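Local coordinates for haloalkane dehalogenase (Mycobacterium rhodesiae, PDB 4MJ3), which probably catalyses the hydrolytic cleavage of carbon-halogen bonds in haloalkanes, giving an alcohol and a halide ion, at residues L51-G54 with E55-S59; T97-A100 with H101-M105; A255-P258 with V259-H263. All coordinates share one frame; numbering follows the deposited sequence.

Contact 1: L51-G54 with E55-S59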
loop_
_atom_site.group_PDB
_atom_site.type_symbol
_atom_site.label_atom_id
_atom_site.label_comp_id
_atom_site.label_asym_id
_atom_site.label_seq_id
_atom_site.Cartn_x
_atom_site.Cartn_y
_atom_site.Cartn_z
ATOM N N LEU A 51 -7.801 -0.416 -1.347
ATOM C CA LEU A 51 -6.933 0.099 -0.304
ATOM C C LEU A 51 -5.646 -0.704 -0.252
ATOM O O LEU A 51 -5.664 -1.876 0.114
ATOM C CB LEU A 51 -7.637 -0.006 1.054
ATOM C CG LEU A 51 -9.024 0.643 1.143
ATOM C CD1 LEU A 51 -9.765 0.180 2.387
ATOM C CD2 LEU A 51 -8.915 2.151 1.115
ATOM N N LEU A 52 -4.539 -0.082 -0.645
ATOM C CA LEU A 52 -3.262 -0.783 -0.698
ATOM C C LEU A 52 -2.293 -0.281 0.355
ATOM O O LEU A 52 -2.051 0.925 0.474
ATOM C CB LEU A 52 -2.634 -0.673 -2.095
ATOM C CG LEU A 52 -3.464 -1.240 -3.257
ATOM C CD1 LEU A 52 -2.633 -1.232 -4.543
ATOM C CD2 LEU A 52 -3.994 -2.637 -2.969
ATOM N N HIS A 53 -1.776 -1.223 1.134
ATOM C CA HIS A 53 -0.820 -0.960 2.190
ATOM C C HIS A 53 0.577 -1.176 1.644
ATOM O O HIS A 53 0.768 -1.726 0.556
ATOM C CB HIS A 53 -1.055 -1.930 3.339
ATOM C CG HIS A 53 -0.520 -3.299 3.070
ATOM N ND1 HIS A 53 0.785 -3.643 3.318
ATOM C CD2 HIS A 53 -1.083 -4.377 2.476
ATOM C CE1 HIS A 53 0.994 -4.886 2.934
ATOM N NE2 HIS A 53 -0.123 -5.355 2.427
ATOM N N GLY A 54 1.563 -0.738 2.420
ATOM C CA GLY A 54 2.950 -0.937 2.069
ATOM C C GLY A 54 3.753 -1.618 3.156
ATOM O O GLY A 54 3.279 -2.502 3.864
ATOM N N GLU A 55 4.996 -1.179 3.264
ATOM C CA GLU A 55 5.982 -1.764 4.151
ATOM C C GLU A 55 5.862 -1.197 5.570
ATOM O O GLU A 55 5.673 0.009 5.743
ATOM C CB GLU A 55 7.366 -1.394 3.554
ATOM C CG GLU A 55 8.565 -1.566 4.469
ATOM C CD GLU A 55 9.041 -3.000 4.642
ATOM O OE1 GLU A 55 8.305 -3.923 4.271
ATOM O OE2 GLU A 55 10.191 -3.177 5.127
ATOM N N PRO A 56 6.016 -2.040 6.613
ATOM C CA PRO A 56 5.919 -3.493 6.710
ATOM C C PRO A 56 4.545 -3.783 7.322
ATOM O O PRO A 56 4.434 -4.444 8.347
ATOM C CB PRO A 56 6.994 -3.835 7.724
ATOM C CG PRO A 56 7.010 -2.654 8.650
ATOM C CD PRO A 56 6.382 -1.468 7.927
ATOM N N SER A 57 3.508 -3.228 6.719
ATOM C CA SER A 57 2.156 -3.302 7.296
ATOM C C SER A 57 1.339 -4.375 6.584
ATOM O O SER A 57 1.899 -5.283 5.951
ATOM C CB SER A 57 1.502 -1.928 7.224
ATOM O OG SER A 57 1.274 -1.534 5.889
ATOM N N TRP A 58 0.023 -4.345 6.794
ATOM C CA TRP A 58 -0.905 -5.160 6.022
ATOM C C TRP A 58 -2.273 -4.508 6.094
ATOM O O TRP A 58 -2.374 -3.364 6.564
ATOM C CB TRP A 58 -0.910 -6.623 6.478
ATOM C CG TRP A 58 -1.295 -6.952 7.896
ATOM C CD1 TRP A 58 -0.565 -6.715 9.028
ATOM C CD2 TRP A 58 -2.462 -7.691 8.325
ATOM N NE1 TRP A 58 -1.234 -7.232 10.137
ATOM C CE2 TRP A 58 -2.389 -7.822 9.721
ATOM C CE3 TRP A 58 -3.554 -8.265 7.652
ATOM C CZ2 TRP A 58 -3.359 -8.508 10.456
ATOM C CZ3 TRP A 58 -4.532 -8.917 8.386
ATOM C CH2 TRP A 58 -4.413 -9.058 9.760
ATOM N N SER A 59 -3.313 -5.197 5.617
ATOM C CA SER A 59 -4.655 -4.592 5.516
ATOM C C SER A 59 -5.258 -4.150 6.853
ATOM O O SER A 59 -6.146 -3.300 6.889
ATOM C CB SER A 59 -5.601 -5.532 4.783
ATOM O OG SER A 59 -5.189 -5.642 3.420
HETATM O O HOH W 1 -4.261 -3.143 2.165
HETATM O O HOH W 2 2.229 0.788 4.733
#

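Contact 2: T97-A100 with H101-M105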
loop_
_atom_site.group_PDB
_atom_site.type_symbol
_atom_site.label_atom_id
_atom_site.label_comp_id
_atom_site.label_asym_id
_atom_site.label_seq_id
_atom_site.Cartn_x
_atom_site.Cartn_y
_atom_site.Cartn_z
ATOM N N THR A 97 10.847 -8.685 -5.981
ATOM C CA THR A 97 11.313 -7.601 -6.853
ATOM C C THR A 97 10.138 -6.680 -7.103
ATOM O O THR A 97 8.979 -7.027 -6.837
ATOM C CB THR A 97 11.808 -8.097 -8.226
ATOM O OG1 THR A 97 10.708 -8.618 -8.979
ATOM C CG2 THR A 97 12.907 -9.161 -8.105
ATOM N N TYR A 98 10.434 -5.475 -7.578
ATOM C CA TYR A 98 9.381 -4.497 -7.870
ATOM C C TYR A 98 8.436 -5.100 -8.918
ATOM O O TYR A 98 7.201 -5.121 -8.736
ATOM C CB TYR A 98 10.025 -3.210 -8.353
ATOM C CG TYR A 98 9.251 -1.913 -8.203
ATOM C CD1 TYR A 98 7.885 -1.825 -8.468
ATOM C CD2 TYR A 98 9.912 -0.763 -7.787
ATOM C CE1 TYR A 98 7.219 -0.611 -8.362
ATOM C CE2 TYR A 98 9.249 0.441 -7.686
ATOM C CZ TYR A 98 7.909 0.511 -7.972
ATOM O OH TYR A 98 7.269 1.753 -7.875
ATOM N N GLN A 99 9.027 -5.694 -9.960
ATOM C CA GLN A 99 8.255 -6.347 -11.027
ATOM C C GLN A 99 7.348 -7.449 -10.488
ATOM O O GLN A 99 6.176 -7.522 -10.864
ATOM C CB GLN A 99 9.173 -6.959 -12.086
ATOM C CG GLN A 99 8.445 -7.544 -13.288
ATOM C CD GLN A 99 7.738 -6.486 -14.097
ATOM O OE1 GLN A 99 8.380 -5.590 -14.653
ATOM N NE2 GLN A 99 6.409 -6.542 -14.128
ATOM N N ALA A 100 7.873 -8.277 -9.581
ATOM C CA ALA A 100 7.108 -9.385 -9.056
ATOM C C ALA A 100 5.895 -8.882 -8.274
ATOM O O ALA A 100 4.791 -9.456 -8.400
ATOM C CB ALA A 100 7.980 -10.282 -8.184
ATOM N N HIS A 101 6.089 -7.841 -7.462
ATOM C CA HIS A 101 4.986 -7.288 -6.667
ATOM C C HIS A 101 3.897 -6.699 -7.556
ATOM O O HIS A 101 2.699 -6.869 -7.288
ATOM C CB HIS A 101 5.486 -6.224 -5.685
ATOM C CG HIS A 101 6.035 -6.790 -4.413
ATOM N ND1 HIS A 101 5.255 -7.467 -3.505
ATOM C CD2 HIS A 101 7.281 -6.768 -3.896
ATOM C CE1 HIS A 101 5.992 -7.812 -2.466
ATOM N NE2 HIS A 101 7.227 -7.404 -2.683
ATOM N N VAL A 102 4.323 -6.008 -8.598
ATOM C CA VAL A 102 3.413 -5.448 -9.587
ATOM C C VAL A 102 2.607 -6.569 -10.235
ATOM O O VAL A 102 1.375 -6.466 -10.341
ATOM C CB VAL A 102 4.190 -4.609 -10.618
ATOM C CG1 VAL A 102 3.368 -4.332 -11.873
ATOM C CG2 VAL A 102 4.647 -3.308 -9.970
ATOM N N ASP A 103 3.286 -7.635 -10.661
ATOM C CA ASP A 103 2.604 -8.743 -11.337
ATOM C C ASP A 103 1.659 -9.488 -10.380
ATOM O O ASP A 103 0.524 -9.873 -10.751
ATOM C CB ASP A 103 3.604 -9.713 -11.976
ATOM C CG ASP A 103 4.329 -9.108 -13.189
ATOM O OD1 ASP A 103 3.828 -8.114 -13.758
ATOM O OD2 ASP A 103 5.422 -9.597 -13.529
ATOM N N TRP A 104 2.112 -9.699 -9.159
ATOM C CA TRP A 104 1.273 -10.377 -8.156
ATOM C C TRP A 104 0.032 -9.560 -7.816
ATOM O O TRP A 104 -1.089 -10.079 -7.792
ATOM C CB TRP A 104 2.068 -10.647 -6.878
ATOM C CG TRP A 104 3.092 -11.721 -6.983
ATOM C CD1 TRP A 104 3.008 -12.874 -7.697
ATOM C CD2 TRP A 104 4.353 -11.753 -6.300
ATOM N NE1 TRP A 104 4.143 -13.637 -7.490
ATOM C CE2 TRP A 104 4.979 -12.978 -6.634
ATOM C CE3 TRP A 104 4.991 -10.892 -5.404
ATOM C CZ2 TRP A 104 6.231 -13.342 -6.125
ATOM C CZ3 TRP A 104 6.226 -11.254 -4.890
ATOM C CH2 TRP A 104 6.848 -12.460 -5.273
HETATM N N MSE A 105 0.202 -8.262 -7.605
HETATM C CA MSE A 105 -0.943 -7.409 -7.279
HETATM C C MSE A 105 -1.932 -7.302 -8.428
HETATM O O MSE A 105 -3.155 -7.350 -8.207
HETATM C CB MSE A 105 -0.458 -6.031 -6.826
HETATM C CG MSE A 105 -1.586 -5.064 -6.486
HETATM SE SE MSE A 105 -2.823 -5.760 -5.105
HETATM C CE MSE A 105 -1.656 -5.701 -3.544
#

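Contact 3: A255-P258 with V259-H263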
loop_
_atom_site.group_PDB
_atom_site.type_symbol
_atom_site.label_atom_id
_atom_site.label_comp_id
_atom_site.label_asym_id
_atom_site.label_seq_id
_atom_site.Cartn_x
_atom_site.Cartn_y
_atom_site.Cartn_z
ATOM N N ALA A 255 8.348 15.534 0.469
ATOM C CA ALA A 255 8.883 16.236 -0.697
ATOM C C ALA A 255 8.244 15.774 -2.002
ATOM O O ALA A 255 8.274 16.478 -3.016
ATOM C CB ALA A 255 10.398 16.056 -0.765
ATOM N N ALA A 256 7.733 14.554 -1.994
ATOM C CA ALA A 256 7.110 13.957 -3.166
ATOM C C ALA A 256 5.743 14.564 -3.488
ATOM O O ALA A 256 5.280 14.484 -4.621
ATOM C CB ALA A 256 6.962 12.467 -2.942
ATOM N N GLU A 257 5.073 15.114 -2.479
ATOM C CA GLU A 257 3.699 15.574 -2.644
ATOM C C GLU A 257 3.525 16.558 -3.822
ATOM O O GLU A 257 2.653 16.359 -4.660
ATOM C CB GLU A 257 3.164 16.174 -1.328
ATOM C CG GLU A 257 1.656 16.407 -1.319
ATOM C CD GLU A 257 1.230 17.617 -2.127
ATOM O OE1 GLU A 257 1.995 18.610 -2.191
ATOM O OE2 GLU A 257 0.136 17.565 -2.704
ATOM N N PRO A 258 4.338 17.640 -3.877
ATOM C CA PRO A 258 4.107 18.590 -4.977
ATOM C C PRO A 258 4.540 18.072 -6.342
ATOM O O PRO A 258 4.002 18.503 -7.375
ATOM C CB PRO A 258 4.922 19.825 -4.565
ATOM C CG PRO A 258 5.936 19.309 -3.620
ATOM C CD PRO A 258 5.284 18.173 -2.893
ATOM N N VAL A 259 5.477 17.138 -6.365
ATOM C CA VAL A 259 5.943 16.536 -7.622
ATOM C C VAL A 259 4.842 15.662 -8.226
ATOM O O VAL A 259 4.476 15.794 -9.401
ATOM C CB VAL A 259 7.202 15.672 -7.399
ATOM C CG1 VAL A 259 7.655 15.050 -8.724
ATOM C CG2 VAL A 259 8.315 16.510 -6.786
ATOM N N LEU A 260 4.259 14.812 -7.399
ATOM C CA LEU A 260 3.118 13.998 -7.829
ATOM C C LEU A 260 1.909 14.851 -8.227
ATOM O O LEU A 260 1.308 14.652 -9.292
ATOM C CB LEU A 260 2.725 13.048 -6.700
ATOM C CG LEU A 260 1.867 11.840 -7.004
ATOM C CD1 LEU A 260 2.433 11.023 -8.160
ATOM C CD2 LEU A 260 1.768 11.000 -5.737
ATOM N N ARG A 261 1.542 15.807 -7.382
ATOM C CA ARG A 261 0.383 16.655 -7.665
ATOM C C ARG A 261 0.565 17.423 -8.985
ATOM O O ARG A 261 -0.381 17.564 -9.764
ATOM C CB ARG A 261 0.096 17.600 -6.482
ATOM C CG ARG A 261 -1.071 18.546 -6.722
ATOM C CD ARG A 261 -1.489 19.368 -5.528
ATOM N NE ARG A 261 -0.435 19.671 -4.573
ATOM C CZ ARG A 261 0.463 20.661 -4.696
ATOM N NH1 ARG A 261 1.387 20.871 -3.758
ATOM N NH2 ARG A 261 0.446 21.451 -5.761
ATOM N N GLY A 262 1.764 17.944 -9.218
ATOM C CA GLY A 262 2.043 18.718 -10.427
ATOM C C GLY A 262 2.126 17.888 -11.692
ATOM O O GLY A 262 1.895 18.381 -12.776
ATOM N N HIS A 263 2.427 16.600 -11.557
ATOM C CA HIS A 263 2.661 15.730 -12.709
ATOM C C HIS A 263 1.392 15.177 -13.354
ATOM O O HIS A 263 1.327 15.004 -14.577
ATOM C CB HIS A 263 3.514 14.555 -12.273
ATOM C CG HIS A 263 3.916 13.647 -13.399
ATOM N ND1 HIS A 263 4.641 14.089 -14.479
ATOM C CD2 HIS A 263 3.701 12.326 -13.613
ATOM C CE1 HIS A 263 4.861 13.084 -15.312
ATOM N NE2 HIS A 263 4.297 12.002 -14.810
#

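Contact 1: L51-G54 with E55-S59
The His53 ring lies under the backbone of Trp58. Trp58 CA sits 3.4 Å from the ring centroid, only 5° off the normal, a CH-pi contact over one face. This is the turn that follows the central strand 48-52 of the alpha/beta hydrolase fold, with the sequence His-Gly-Glu-Pro. With chi1 at 77°, CG lies between the backbone N and the carbonyl carbon, which brings the ring under Trp58 CA. His53 ND1 donates to Gly54 O at 2.8 Å, in the carbonyl plane and on a lone pair. The other ring nitrogen, NE2, is bonded to the backbone of Leu81. Both nitrogens thus fix the rotation of the ring.

Gly54 O takes a second bond, from Ser57 N at 3.0 Å, with the donor tilted 26° from the carbonyl plane. The carbonyl therefore ties the His53 ring to the far side of the turn. A water bridges Gly54 N and Ser57 OG, 2.8 Å from each. The peptide bond before Pro56 is cis and helps bend the chain here.

Glu55 CB touches Gly54, 3.6 Å from its C, while the side chain packs on Phe84, Phe174 and Phe212. Its N donates to Asp123 OD1. Asp123 is probably the nucleophile, as in related dehalogenases, where the equivalent N helps form the oxyanion hole.

A second water accepts weakly from His53 N and donates to Leu51 O and Ser59 OG. Ser59 OG also bonds Asp80. The turn leaves a strand flanked by strands 75-79 and 117-121, and Leu51 packs on helix 66-71.

Contact 2: T97-A100 with H101-M105
Ala100 and Trp104 meet one turn apart in the opening turns of helix 98-112, an alpha-helix of the alpha/beta hydrolase fold with Thr97 as its N-cap. Ala100 CB lies 3.9 Å from the centroid of the six-membered ring of Trp104, 13° off the normal. This is a CH-pi contact over one face. With chi1 at -72°, Trp104 CG is anti to its carbonyl carbon, and the indole is laid back over the preceding turn. Its NE1 is bonded to Ser28 O.

Apolar packing on another side of the helix pairs Tyr98 with Val102. Val102 CG2 approaches the edge of the phenol ring, in its plane, 3.9 Å from Tyr98 CD1. The Tyr98 hydroxyl is bonded to Leu127 O, and its ring meets Trp124 edge-to-face. Val102 and His101 pack against helix 124-135, while the His101 ring also stacks on Phe212.

The polar side-chain link is looser. Gln99 NE2 makes weak hydrogen bonds to both carboxylate oxygens of Asp103, 3.0 Å to OD1 and 3.3 Å to OD2. The amide and carboxylate planes are 34° apart, so the two groups are not flat against each other. The Gln99 chain bends at chi2, which brings NE2 within reach of the Asp103 carboxylate. Both residues are exposed.

The backbone bonds run regularly from residue i+4 to i. His101 N donates to Thr97 O, Val102 N to Tyr98 O, Asp103 N to Gln99 O and Trp104 N to Ala100 O. The first turn is closed by the capping bond, in which Thr97 OG1 accepts from Ala100 N at 2.9 Å.

Contact 3: A255-P258 with V259-H263
Glu257 and Arg261 form a salt bridge one turn apart on helix 256-263, a short surface helix of the alpha/beta hydrolase fold. Arg261 grips the carboxylate side-on with two nitrogens. NH1 meets Glu257 OE1 at 2.8 Å, and NE meets Glu257 OE2 at 2.9 Å. Each oxygen uses its syn lone pair. The carboxylate and guanidinium planes are nearly coplanar, 26° apart.

Two bends bring the groups together. Glu257 turns at chi2, -76°, and Arg261 at chi3, 29°. The bend at chi3 lays NE and NH1 alongside the two carboxylate oxygens. Pro258 CA lies over one face of the guanidinium, and Pro258 CB is 3.8 Å from Arg261 NH1.

The backbone sets the spacing beneath this pair. Arg261 N donates to Glu257 O at 3.0 Å, and Leu260 N donates to Ala256 O. Val259 CG2 rests 3.8 Å from the carbonyl oxygen Ala255 O.

Farther out, Glu257 OE2 has another partner in Ser244 OG, which ties the carboxylate to strand 242-244. Arg261 also touches His272. Val259 and Leu260 pack on Trp232 of helix 225-235, and the His263 ring stacks on the same tryptophan.

Near the end of the helix, Gly262 N donates to Pro258 O at 3.0 Å.

Contact 1 is fully buried near the centre of the chain, contact 2 is partly buried and contact 3 lies at the surface. The first two touch: Leu52 CD2 packs on CE of the selenomethionine Met105 at 3.9 Å. Contact 3 stands apart, with nearest atoms about 12 Å from contact 1 and about 10 Å from contact 2. Contact 1 shapes a turn after a central strand and relies on an imidazole ring, a shared backbone carbonyl and waters. Contacts 2 and 3 lie along different helices, 98-112 and 256-263, and no two contacts share an element. The helical side-chain pairs differ: weak amide-carboxylate bonds and aromatic packing in contact 2, a two-bond salt bridge in contact 3.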